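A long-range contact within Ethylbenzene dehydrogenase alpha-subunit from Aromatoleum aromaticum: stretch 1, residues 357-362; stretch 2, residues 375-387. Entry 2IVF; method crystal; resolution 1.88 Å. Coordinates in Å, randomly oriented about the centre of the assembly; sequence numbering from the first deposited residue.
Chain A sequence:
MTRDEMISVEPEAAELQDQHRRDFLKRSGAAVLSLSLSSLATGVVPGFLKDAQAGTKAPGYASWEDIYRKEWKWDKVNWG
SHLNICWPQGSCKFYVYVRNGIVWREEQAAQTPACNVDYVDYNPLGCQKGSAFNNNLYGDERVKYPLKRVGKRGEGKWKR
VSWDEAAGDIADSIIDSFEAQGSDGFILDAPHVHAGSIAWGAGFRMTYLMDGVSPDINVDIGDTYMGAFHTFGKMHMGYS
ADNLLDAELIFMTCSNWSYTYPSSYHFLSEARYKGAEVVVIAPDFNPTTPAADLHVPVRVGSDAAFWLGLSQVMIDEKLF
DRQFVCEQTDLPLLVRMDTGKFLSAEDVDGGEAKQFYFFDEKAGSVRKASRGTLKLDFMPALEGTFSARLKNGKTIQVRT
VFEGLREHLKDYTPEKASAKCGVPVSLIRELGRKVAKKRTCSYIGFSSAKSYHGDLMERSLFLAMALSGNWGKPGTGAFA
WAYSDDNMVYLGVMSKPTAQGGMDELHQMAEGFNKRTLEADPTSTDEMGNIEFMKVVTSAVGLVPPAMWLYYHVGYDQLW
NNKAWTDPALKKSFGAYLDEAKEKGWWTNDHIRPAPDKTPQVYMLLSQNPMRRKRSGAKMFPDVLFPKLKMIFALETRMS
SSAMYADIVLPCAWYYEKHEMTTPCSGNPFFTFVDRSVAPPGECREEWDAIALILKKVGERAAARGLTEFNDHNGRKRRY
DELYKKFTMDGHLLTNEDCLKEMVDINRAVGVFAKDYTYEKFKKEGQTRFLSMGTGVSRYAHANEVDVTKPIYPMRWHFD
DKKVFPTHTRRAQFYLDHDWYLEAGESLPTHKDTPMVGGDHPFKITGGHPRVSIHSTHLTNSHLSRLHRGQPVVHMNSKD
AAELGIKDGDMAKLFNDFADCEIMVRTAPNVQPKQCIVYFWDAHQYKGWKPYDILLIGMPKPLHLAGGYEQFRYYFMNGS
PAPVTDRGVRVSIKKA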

# COMPACT_ATOMS: atom_id res chain seq x y z
N TYR A 357 -12.30 46.62 -12.62
CA TYR A 357 -13.25 47.42 -11.88
C TYR A 357 -14.21 46.67 -11.00
O TYR A 357 -14.69 45.58 -11.36
CB TYR A 357 -14.07 48.26 -12.83
CG TYR A 357 -13.27 49.34 -13.52
CD1 TYR A 357 -13.20 50.62 -12.97
CD2 TYR A 357 -12.55 49.08 -14.67
CE1 TYR A 357 -12.47 51.58 -13.55
CE2 TYR A 357 -11.82 50.04 -15.27
CZ TYR A 357 -11.79 51.30 -14.71
OH TYR A 357 -11.08 52.30 -15.31
N PHE A 358 -14.47 47.26 -9.84
CA PHE A 358 -15.63 46.98 -9.02
C PHE A 358 -16.74 47.96 -9.39
O PHE A 358 -16.50 48.97 -10.07
CB PHE A 358 -15.35 47.21 -7.54
CG PHE A 358 -14.28 46.34 -6.95
CD1 PHE A 358 -14.30 44.98 -7.08
CD2 PHE A 358 -13.25 46.90 -6.21
CE1 PHE A 358 -13.32 44.19 -6.48
CE2 PHE A 358 -12.28 46.11 -5.61
CZ PHE A 358 -12.32 44.76 -5.75
N PHE A 359 -17.95 47.68 -8.94
CA PHE A 359 -18.97 48.70 -8.95
C PHE A 359 -19.23 49.09 -7.50
O PHE A 359 -19.40 48.21 -6.65
CB PHE A 359 -20.26 48.26 -9.62
CG PHE A 359 -21.17 49.40 -9.95
CD1 PHE A 359 -22.10 49.86 -9.03
CD2 PHE A 359 -21.04 50.07 -11.15
CE1 PHE A 359 -22.92 50.94 -9.31
CE2 PHE A 359 -21.86 51.17 -11.44
CZ PHE A 359 -22.80 51.59 -10.51
N ASP A 360 -19.26 50.40 -7.26
CA ASP A 360 -19.60 50.95 -5.95
C ASP A 360 -21.01 51.48 -6.03
O ASP A 360 -21.25 52.51 -6.67
CB ASP A 360 -18.64 52.06 -5.54
CG ASP A 360 -18.87 52.54 -4.12
OD1 ASP A 360 -19.90 52.16 -3.52
OD2 ASP A 360 -18.02 53.29 -3.59
N GLU A 361 -21.94 50.76 -5.40
CA GLU A 361 -23.36 51.05 -5.49
C GLU A 361 -23.67 52.36 -4.77
O GLU A 361 -24.42 53.19 -5.31
CB GLU A 361 -24.19 49.91 -4.90
CG GLU A 361 -24.17 48.63 -5.77
CD GLU A 361 -24.56 47.34 -5.01
OE1 GLU A 361 -23.80 46.88 -4.10
OE2 GLU A 361 -25.61 46.75 -5.37
N LYS A 362 -23.07 52.56 -3.60
CA LYS A 362 -23.22 53.81 -2.85
C LYS A 362 -22.73 54.97 -3.70
O LYS A 362 -23.42 55.98 -3.86
CB LYS A 362 -22.42 53.78 -1.55
CG LYS A 362 -22.76 52.66 -0.59
CD LYS A 362 -24.07 52.88 0.16
CE LYS A 362 -24.22 51.83 1.27
NZ LYS A 362 -24.85 52.39 2.52
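Stretch 2 (375-387) KLDFMPALEGTFS

Stretch 2 approaches the last residues, 357-360, of a strand that begins earlier as an extended but irregular loop, and it leads into a strand that includes F386 and S387 and continues beyond them. No crossing angle applies to such a loop. Its register is nonetheless defined: A381 and P380 lie nearest F359 and D360, with CA-CA distances of 5.3 and 5.4 Å, and the loop passes across the end of the strand here. L376 lies against F358, while F386 folds back onto F359. P380 and A381 have polyproline-like backbone angles (-63/153 and -62/147), whereas G384, at 133/161, adopts a conformation in which a CB would be jammed against the preceding carbonyl oxygen and would clash with the F386 ring.

One direct hydrogen bond joins the backbones, from A381 N to F359 O (2.7 Å, nearly linear at 169°). The same carbonyl is approached by P380 CA, 3.6 Å from F359 O, in a CA-H...O contact. Water 1 extends the pairing by accepting from F359 N (2.9 Å) and donating to A381 O (2.6 Å), thus filling a place where the backbones do not meet directly. Water 2 links the loop to the E361 carboxylate: it accepts from L382 N (3.0 Å) and lies 2.7 Å from E361 OE2 and 3.0 Å from E383 O.

Aromatic packing accounts for much of the 522 Å² buried. The F359 and F386 rings stack face to face, with centroids 4.0 Å apart, planes at 15° and F359 CD1 3.5 Å from F386 CE1. P380 CG sits over one face of F358, 3.7 Å from the ring centroid. F378, with chi1 in p, meets F358 obliquely, its CZ 3.8 Å from F358 CB, and its CE2 lies 3.6 Å from D360 CB.

Other apolar contacts are L376 CD2 to F358 CE2 at 3.8 Å and A381 CB to F359 CB at 3.9 Å. E361 curls its end in toward A381, with E361 OE1 3.4 Å from A381 CA and E361 CD 3.6 Å from A381 CB.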

# COMPACT_ATOMS: atom_id res chain seq x y z
N LYS A 375 -7.11 44.33 -0.08
CA LYS A 375 -7.78 45.02 0.99
C LYS A 375 -8.83 45.96 0.40
O LYS A 375 -8.56 46.69 -0.56
CB LYS A 375 -6.74 45.77 1.82
CG LYS A 375 -7.28 46.39 3.07
CD LYS A 375 -6.20 47.08 3.87
CE LYS A 375 -6.81 47.71 5.11
NZ LYS A 375 -7.29 46.61 5.97
N LEU A 376 -10.02 45.94 0.99
CA LEU A 376 -11.14 46.72 0.51
C LEU A 376 -11.37 47.89 1.44
O LEU A 376 -11.30 47.75 2.67
CB LEU A 376 -12.41 45.86 0.48
CG LEU A 376 -12.47 44.69 -0.51
CD1 LEU A 376 -13.76 43.92 -0.34
CD2 LEU A 376 -12.30 45.13 -1.96
N ASP A 377 -11.69 49.03 0.87
CA ASP A 377 -12.10 50.18 1.67
C ASP A 377 -13.58 50.49 1.46
O ASP A 377 -14.07 51.52 1.91
CB ASP A 377 -11.17 51.36 1.43
CG ASP A 377 -11.17 51.84 0.00
OD1 ASP A 377 -11.92 51.31 -0.82
OD2 ASP A 377 -10.40 52.78 -0.29
N PHE A 378 -14.29 49.59 0.77
CA PHE A 378 -15.74 49.65 0.62
C PHE A 378 -16.21 48.30 0.14
O PHE A 378 -15.40 47.50 -0.29
CB PHE A 378 -16.13 50.71 -0.40
CG PHE A 378 -15.95 50.27 -1.82
CD1 PHE A 378 -14.72 50.30 -2.41
CD2 PHE A 378 -17.02 49.83 -2.55
CE1 PHE A 378 -14.56 49.88 -3.72
CE2 PHE A 378 -16.86 49.43 -3.86
CZ PHE A 378 -15.63 49.45 -4.44
N MET A 379 -17.51 48.04 0.18
CA MET A 379 -18.03 46.76 -0.31
C MET A 379 -18.42 46.86 -1.78
O MET A 379 -19.37 47.54 -2.11
CB MET A 379 -19.24 46.32 0.50
CG MET A 379 -18.92 45.41 1.66
SD MET A 379 -18.54 43.73 1.13
CE MET A 379 -19.32 42.79 2.46
N PRO A 380 -17.71 46.14 -2.66
CA PRO A 380 -18.09 46.11 -4.07
C PRO A 380 -19.46 45.51 -4.27
O PRO A 380 -19.88 44.66 -3.49
CB PRO A 380 -17.02 45.21 -4.71
CG PRO A 380 -15.91 45.14 -3.73
CD PRO A 380 -16.50 45.35 -2.39
N ALA A 381 -20.13 45.91 -5.35
CA ALA A 381 -21.37 45.26 -5.78
C ALA A 381 -21.09 43.81 -6.13
O ALA A 381 -19.99 43.49 -6.61
CB ALA A 381 -21.96 45.97 -7.02
N LEU A 382 -22.07 42.95 -5.89
CA LEU A 382 -22.05 41.59 -6.41
C LEU A 382 -23.24 41.46 -7.35
O LEU A 382 -23.07 41.28 -8.57
CB LEU A 382 -22.14 40.55 -5.29
CG LEU A 382 -20.82 40.28 -4.57
CD1 LEU A 382 -21.02 39.18 -3.58
CD2 LEU A 382 -19.68 39.92 -5.54
N GLU A 383 -24.44 41.57 -6.81
CA GLU A 383 -25.63 41.43 -7.62
C GLU A 383 -25.81 42.68 -8.47
O GLU A 383 -25.54 43.79 -8.03
CB GLU A 383 -26.87 41.17 -6.75
CG GLU A 383 -26.84 39.81 -5.98
CD GLU A 383 -26.11 39.88 -4.64
OE1 GLU A 383 -25.48 40.93 -4.38
OE2 GLU A 383 -26.18 38.89 -3.85
N GLY A 384 -26.25 42.50 -9.71
CA GLY A 384 -26.69 43.63 -10.51
C GLY A 384 -26.16 43.70 -11.93
O GLY A 384 -25.17 43.07 -12.29
N THR A 385 -26.85 44.47 -12.73
CA THR A 385 -26.34 44.80 -14.04
C THR A 385 -26.30 46.31 -14.11
O THR A 385 -27.22 46.98 -13.68
CB THR A 385 -27.18 44.15 -15.16
OG1 THR A 385 -27.23 42.73 -14.93
CG2 THR A 385 -26.53 44.39 -16.50
N PHE A 386 -25.18 46.81 -14.61
CA PHE A 386 -24.87 48.22 -14.54
C PHE A 386 -24.44 48.67 -15.93
O PHE A 386 -24.49 47.89 -16.89
CB PHE A 386 -23.73 48.45 -13.53
CG PHE A 386 -23.98 47.84 -12.17
CD1 PHE A 386 -24.72 48.54 -11.21
CD2 PHE A 386 -23.48 46.60 -11.85
CE1 PHE A 386 -24.95 48.00 -9.96
CE2 PHE A 386 -23.71 46.04 -10.60
CZ PHE A 386 -24.46 46.74 -9.65
N SER A 387 -24.04 49.93 -16.03
CA SER A 387 -23.51 50.46 -17.27
C SER A 387 -22.20 51.19 -17.03
O SER A 387 -21.95 51.69 -15.94
CB SER A 387 -24.53 51.37 -17.95
OG SER A 387 -25.47 51.87 -17.03
O HOH W 1 -18.38 45.05 -7.90
O HOH W 2 -24.76 44.18 -5.21